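Local coordinates for CRISPR-associated protein, Cse2 family (Meiothermus ruber, PDB 3WA8) that probably binds a G-rich crRNA sequence and helps stabilise the R-loop as the CasB (Cse2) subunit of a type I-E CRISPR system, at residues Y105-L118 with K182-E194. Residues are numbered along the deposited sequence; the frame is centred on the assembly and turned at random.
Sequences YRRTLGHAIAQLYL and KWARAFYRTVAKE
Gly110 and Trp183 bring the two backbones together, their CA atoms 4.3 Å apart. Helix 109-118 and helix 182-194 run roughly parallel here, crossing at -37° with a closest approach of 7.2 Å between axes. This is a helix-helix packing within the all-helical Cse2 fold. With no side chain on Gly110, the backbone lies close to Trp183 O and Ala186. Thr108 is the N-cap of helix 109-118, and its OG1 donates to a lone pair of Tyr105 O; Thr108 N bonds the same oxygen. Leu109 CB sits over one face of the Trp183 indole, 3.8 Å from the centroid of the six-membered ring, as a CH-pi contact. The indole NE1 hydrogen-bonds to Asp168 OD2 of helix 162-170. Phe187 is a knob in a hole formed by Gly110, Ile113, Ala114 and Tyr117. Its CG is anti to the backbone N (chi1 -179°), which carries the ring across to Ala114. Phe187 CZ reaches one face of the Tyr117 ring near its rim, and the two ring planes are 48° apart. The Phe187 ring also stacks with Phe130 of helix 124-135, which joins a third helix to this core. Val191 CG2 touches Tyr117 CD2 at 3.6 Å. Tyr105 makes the other knob, among Lys182, Arg185, Ala186 and Arg189. Arg189 NH1 meets the edge of the Tyr105 ring in its plane, while Tyr105 CE1 lies over a face of the guanidinium. The two planes are steeply inclined, so the groups are not stacked. Arg106 NH2 and Lys193 NZ, both on exposed side chains, are like charges 4.2 Å apart. Ala114 CB packs on Thr190 CB. Beside it, His111 ND1 and Thr190 OG1 share a hydrogen bond of 3.0 Å, with the hydroxyl at the imidazole edge.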
loop_
_atom_site.group_PDB
_atom_site.type_symbol
_atom_site.label_atom_id
_atom_site.label_comp_id
_atom_site.label_asym_id
_atom_site.label_seq_id
_atom_site.Cartn_x
_atom_site.Cartn_y
_atom_site.Cartn_z
ATOM N N TYR A 105 -13.663 3.728 1.005
ATOM C CA TYR A 105 -13.064 3.753 -0.332
ATOM C C TYR A 105 -11.861 4.666 -0.514
ATOM O O TYR A 105 -10.874 4.258 -1.134
ATOM C CB TYR A 105 -14.116 4.092 -1.383
ATOM C CG TYR A 105 -15.088 2.954 -1.682
ATOM C CD1 TYR A 105 -16.478 3.165 -1.641
ATOM C CD2 TYR A 105 -14.630 1.668 -2.004
ATOM C CE1 TYR A 105 -17.381 2.121 -1.932
ATOM C CE2 TYR A 105 -15.525 0.626 -2.272
ATOM C CZ TYR A 105 -16.890 0.859 -2.242
ATOM O OH TYR A 105 -17.762 -0.159 -2.519
ATOM N N ARG A 106 -11.944 5.895 0.012
ATOM C CA ARG A 106 -10.860 6.879 -0.132
ATOM C C ARG A 106 -9.574 6.345 0.465
ATOM O O ARG A 106 -8.473 6.584 -0.037
ATOM C CB ARG A 106 -11.217 8.198 0.538
ATOM C CG ARG A 106 -12.513 8.829 0.042
ATOM C CD ARG A 106 -12.924 10.088 0.863
ATOM N NE ARG A 106 -14.167 10.640 0.315
ATOM C CZ ARG A 106 -14.228 11.498 -0.707
ATOM N NH1 ARG A 106 -13.107 11.942 -1.283
ATOM N NH2 ARG A 106 -15.415 11.927 -1.145
ATOM N N ARG A 107 -9.738 5.581 1.535
ATOM C CA ARG A 107 -8.617 5.032 2.268
ATOM C C ARG A 107 -7.947 3.818 1.611
ATOM O O ARG A 107 -6.925 3.343 2.103
ATOM C CB ARG A 107 -9.014 4.776 3.731
ATOM C CG ARG A 107 -9.016 6.058 4.571
ATOM C CD ARG A 107 -9.407 5.829 6.025
ATOM N NE ARG A 107 -9.149 7.010 6.865
ATOM C CZ ARG A 107 -7.974 7.299 7.439
ATOM N NH1 ARG A 107 -6.924 6.494 7.278
ATOM N NH2 ARG A 107 -7.848 8.400 8.187
ATOM N N THR A 108 -8.477 3.363 0.480
ATOM C CA THR A 108 -7.933 2.196 -0.225
ATOM C C THR A 108 -7.051 2.579 -1.416
ATOM O O THR A 108 -7.188 3.654 -1.973
ATOM C CB THR A 108 -9.054 1.302 -0.773
ATOM O OG1 THR A 108 -9.533 1.855 -2.009
ATOM C CG2 THR A 108 -10.195 1.160 0.212
ATOM N N LEU A 109 -6.170 1.689 -1.839
ATOM C CA LEU A 109 -5.235 2.058 -2.885
ATOM C C LEU A 109 -5.958 2.357 -4.210
ATOM O O LEU A 109 -5.460 3.127 -5.063
ATOM C CB LEU A 109 -4.172 0.985 -3.073
ATOM C CG LEU A 109 -2.919 1.602 -3.700
ATOM C CD1 LEU A 109 -2.235 2.496 -2.667
ATOM C CD2 LEU A 109 -1.946 0.563 -4.285
ATOM N N GLY A 110 -7.127 1.743 -4.380
ATOM C CA GLY A 110 -7.973 2.041 -5.517
ATOM C C GLY A 110 -8.190 3.544 -5.598
ATOM O O GLY A 110 -7.999 4.167 -6.660
ATOM N N HIS A 111 -8.555 4.157 -4.475
ATOM C CA HIS A 111 -8.760 5.602 -4.513
ATOM C C HIS A 111 -7.471 6.344 -4.915
ATOM O O HIS A 111 -7.526 7.280 -5.729
ATOM C CB HIS A 111 -9.365 6.135 -3.219
ATOM C CG HIS A 111 -9.401 7.631 -3.142
ATOM N ND1 HIS A 111 -10.430 8.382 -3.664
ATOM C CD2 HIS A 111 -8.536 8.515 -2.590
ATOM C CE1 HIS A 111 -10.203 9.661 -3.434
ATOM N NE2 HIS A 111 -9.052 9.769 -2.792
ATOM N N ALA A 112 -6.322 5.920 -4.375
ATOM C CA ALA A 112 -5.061 6.604 -4.690
ATOM C C ALA A 112 -4.812 6.505 -6.199
ATOM O O ALA A 112 -4.472 7.510 -6.847
ATOM C CB ALA A 112 -3.901 6.046 -3.893
ATOM N N ILE A 113 -5.057 5.312 -6.757
ATOM C CA ILE A 113 -4.776 5.062 -8.156
ATOM C C ILE A 113 -5.690 5.896 -9.062
ATOM O O ILE A 113 -5.243 6.430 -10.102
ATOM C CB ILE A 113 -4.817 3.558 -8.488
ATOM C CG1 ILE A 113 -3.597 2.866 -7.898
ATOM C CG2 ILE A 113 -4.807 3.303 -10.010
ATOM C CD1 ILE A 113 -3.820 1.413 -7.605
ATOM N N ALA A 114 -6.953 6.034 -8.665
ATOM C CA ALA A 114 -7.876 6.830 -9.451
ATOM C C ALA A 114 -7.398 8.266 -9.490
ATOM O O ALA A 114 -7.466 8.924 -10.530
ATOM C CB ALA A 114 -9.249 6.761 -8.884
ATOM N N GLN A 115 -6.896 8.750 -8.358
ATOM C CA GLN A 115 -6.418 10.122 -8.264
ATOM C C GLN A 115 -5.272 10.328 -9.247
ATOM O O GLN A 115 -5.181 11.376 -9.904
ATOM C CB GLN A 115 -5.980 10.442 -6.834
ATOM C CG GLN A 115 -7.116 10.801 -5.924
ATOM C CD GLN A 115 -6.684 11.003 -4.498
ATOM O OE1 GLN A 115 -5.997 10.171 -3.924
ATOM N NE2 GLN A 115 -7.120 12.095 -3.905
ATOM N N LEU A 116 -4.409 9.314 -9.344
ATOM C CA LEU A 116 -3.294 9.327 -10.265
ATOM C C LEU A 116 -3.826 9.320 -11.702
ATOM O O LEU A 116 -3.421 10.146 -12.541
ATOM C CB LEU A 116 -2.413 8.129 -9.991
ATOM C CG LEU A 116 -1.441 7.759 -11.083
ATOM C CD1 LEU A 116 -0.332 8.797 -11.170
ATOM C CD2 LEU A 116 -0.898 6.401 -10.809
ATOM N N TYR A 117 -4.761 8.413 -11.967
ATOM C CA TYR A 117 -5.421 8.329 -13.253
ATOM C C TYR A 117 -5.938 9.685 -13.713
ATOM O O TYR A 117 -5.665 10.102 -14.838
ATOM C CB TYR A 117 -6.554 7.337 -13.127
ATOM C CG TYR A 117 -7.456 7.195 -14.313
ATOM C CD1 TYR A 117 -6.990 6.669 -15.505
ATOM C CD2 TYR A 117 -8.791 7.536 -14.224
ATOM C CE1 TYR A 117 -7.823 6.510 -16.586
ATOM C CE2 TYR A 117 -9.637 7.391 -15.304
ATOM C CZ TYR A 117 -9.149 6.872 -16.485
ATOM O OH TYR A 117 -9.982 6.714 -17.565
ATOM N N LEU A 118 -6.662 10.382 -12.841
ATOM C CA LEU A 118 -7.268 11.671 -13.197
ATOM C C LEU A 118 -6.225 12.766 -13.360
ATOM O O LEU A 118 -6.379 13.657 -14.190
ATOM C CB LEU A 118 -8.310 12.096 -12.162
ATOM C CG LEU A 118 -9.589 11.259 -12.031
ATOM C CD1 LEU A 118 -10.098 11.300 -10.608
ATOM C CD2 LEU A 118 -10.689 11.684 -12.996
ATOM N N LYS A 182 -12.948 -4.437 -3.895
ATOM C CA LYS A 182 -13.079 -3.210 -3.119
ATOM C C LYS A 182 -12.322 -2.120 -3.830
ATOM O O LYS A 182 -12.834 -1.019 -4.017
ATOM C CB LYS A 182 -12.502 -3.399 -1.720
ATOM C CG LYS A 182 -12.909 -2.330 -0.703
ATOM C CD LYS A 182 -11.833 -2.128 0.357
ATOM C CE LYS A 182 -11.615 -3.352 1.271
ATOM N NZ LYS A 182 -10.307 -3.277 1.996
ATOM N N TRP A 183 -11.101 -2.444 -4.241
ATOM C CA TRP A 183 -10.286 -1.498 -4.961
ATOM C C TRP A 183 -10.982 -1.043 -6.224
ATOM O O TRP A 183 -11.073 0.153 -6.472
ATOM C CB TRP A 183 -8.944 -2.113 -5.280
ATOM C CG TRP A 183 -8.054 -2.151 -4.103
ATOM C CD1 TRP A 183 -8.417 -2.022 -2.790
ATOM C CD2 TRP A 183 -6.649 -2.362 -4.106
ATOM N NE1 TRP A 183 -7.322 -2.130 -1.975
ATOM C CE2 TRP A 183 -6.222 -2.352 -2.751
ATOM C CE3 TRP A 183 -5.703 -2.582 -5.114
ATOM C CZ2 TRP A 183 -4.897 -2.536 -2.381
ATOM C CZ3 TRP A 183 -4.369 -2.766 -4.746
ATOM C CH2 TRP A 183 -3.982 -2.737 -3.384
ATOM N N ALA A 184 -11.504 -1.985 -7.003
ATOM C CA ALA A 184 -12.099 -1.647 -8.273
ATOM C C ALA A 184 -13.224 -0.638 -8.076
ATOM O O ALA A 184 -13.387 0.327 -8.856
ATOM C CB ALA A 184 -12.618 -2.895 -8.960
ATOM N N ARG A 185 -13.998 -0.852 -7.018
ATOM C CA ARG A 185 -15.165 -0.022 -6.782
ATOM C C ARG A 185 -14.704 1.335 -6.367
ATOM O O ARG A 185 -15.307 2.314 -6.752
ATOM C CB ARG A 185 -16.098 -0.617 -5.732
ATOM C CG ARG A 185 -16.598 -1.981 -6.100
ATOM C CD ARG A 185 -17.611 -2.477 -5.138
ATOM N NE ARG A 185 -17.902 -3.839 -5.512
ATOM C CZ ARG A 185 -19.031 -4.470 -5.250
ATOM N NH1 ARG A 185 -20.000 -3.862 -4.577
ATOM N NH2 ARG A 185 -19.188 -5.714 -5.681
ATOM N N ALA A 186 -13.617 1.396 -5.613
ATOM C CA ALA A 186 -13.097 2.675 -5.175
ATOM C C ALA A 186 -12.661 3.440 -6.393
ATOM O O ALA A 186 -13.027 4.592 -6.553
ATOM C CB ALA A 186 -11.952 2.496 -4.221
ATOM N N PHE A 187 -11.902 2.795 -7.267
ATOM C CA PHE A 187 -11.421 3.446 -8.472
ATOM C C PHE A 187 -12.573 4.047 -9.277
ATOM O O PHE A 187 -12.590 5.249 -9.558
ATOM C CB PHE A 187 -10.664 2.449 -9.332
ATOM C CG PHE A 187 -10.096 3.037 -10.597
ATOM C CD1 PHE A 187 -8.786 3.530 -10.624
ATOM C CD2 PHE A 187 -10.849 3.076 -11.761
ATOM C CE1 PHE A 187 -8.238 4.085 -11.780
ATOM C CE2 PHE A 187 -10.300 3.630 -12.936
ATOM C CZ PHE A 187 -8.995 4.141 -12.942
ATOM N N TYR A 188 -13.546 3.235 -9.656
ATOM C CA TYR A 188 -14.564 3.767 -10.546
ATOM C C TYR A 188 -15.504 4.728 -9.856
ATOM O O TYR A 188 -16.060 5.613 -10.482
ATOM C CB TYR A 188 -15.268 2.650 -11.308
ATOM C CG TYR A 188 -14.332 2.052 -12.346
ATOM C CD1 TYR A 188 -14.024 2.759 -13.505
ATOM C CD2 TYR A 188 -13.715 0.807 -12.146
ATOM C CE1 TYR A 188 -13.158 2.247 -14.453
ATOM C CE2 TYR A 188 -12.834 0.276 -13.101
ATOM C CZ TYR A 188 -12.561 1.014 -14.253
ATOM O OH TYR A 188 -11.696 0.549 -15.222
ATOM N N ARG A 189 -15.620 4.593 -8.544
ATOM C CA ARG A 189 -16.390 5.522 -7.737
ATOM C C ARG A 189 -15.765 6.927 -7.697
ATOM O O ARG A 189 -16.480 7.927 -7.802
ATOM C CB ARG A 189 -16.528 4.982 -6.330
ATOM C CG ARG A 189 -17.721 5.509 -5.623
ATOM C CD ARG A 189 -17.932 4.800 -4.317
ATOM N NE ARG A 189 -19.355 4.628 -4.082
ATOM C CZ ARG A 189 -19.942 4.698 -2.894
ATOM N NH1 ARG A 189 -19.218 4.942 -1.797
ATOM N NH2 ARG A 189 -21.266 4.530 -2.817
ATOM N N THR A 190 -14.443 6.993 -7.559
ATOM C CA THR A 190 -13.699 8.243 -7.604
ATOM C C THR A 190 -13.774 8.935 -8.961
ATOM O O THR A 190 -14.050 10.118 -9.036
ATOM C CB THR A 190 -12.230 7.994 -7.286
ATOM O OG1 THR A 190 -12.105 7.451 -5.968
ATOM C CG2 THR A 190 -11.438 9.269 -7.360
ATOM N N VAL A 191 -13.509 8.199 -10.030
ATOM C CA VAL A 191 -13.610 8.728 -11.395
ATOM C C VAL A 191 -14.995 9.354 -11.676
ATOM O O VAL A 191 -15.117 10.498 -12.139
ATOM C CB VAL A 191 -13.304 7.613 -12.416
ATOM C CG1 VAL A 191 -13.601 8.069 -13.816
ATOM C CG2 VAL A 191 -11.872 7.185 -12.310
ATOM N N ALA A 192 -16.032 8.587 -11.373
ATOM C CA ALA A 192 -17.399 9.051 -11.505
ATOM C C ALA A 192 -17.605 10.331 -10.719
ATOM O O ALA A 192 -18.232 11.267 -11.202
ATOM C CB ALA A 192 -18.356 7.985 -11.021
ATOM N N LYS A 193 -17.073 10.355 -9.503
ATOM C CA LYS A 193 -17.238 11.483 -8.611
ATOM C C LYS A 193 -16.713 12.753 -9.267
ATOM O O LYS A 193 -17.342 13.801 -9.169
ATOM C CB LYS A 193 -16.513 11.211 -7.304
ATOM C CG LYS A 193 -16.744 12.216 -6.217
ATOM C CD LYS A 193 -17.933 11.843 -5.330
ATOM C CE LYS A 193 -17.756 12.480 -3.929
ATOM N NZ LYS A 193 -19.049 12.694 -3.200
ATOM N N GLU A 194 -15.585 12.641 -9.965
ATOM C CA GLU A 194 -14.983 13.780 -10.657
ATOM C C GLU A 194 -15.814 14.282 -11.847
ATOM O O GLU A 194 -15.978 15.499 -12.044
ATOM C CB GLU A 194 -13.556 13.460 -11.100
ATOM C CG GLU A 194 -12.723 14.695 -11.389
ATOM C CD GLU A 194 -12.880 15.771 -10.312
ATOM O OE1 GLU A 194 -12.669 15.462 -9.108
ATOM O OE2 GLU A 194 -13.225 16.926 -10.678
#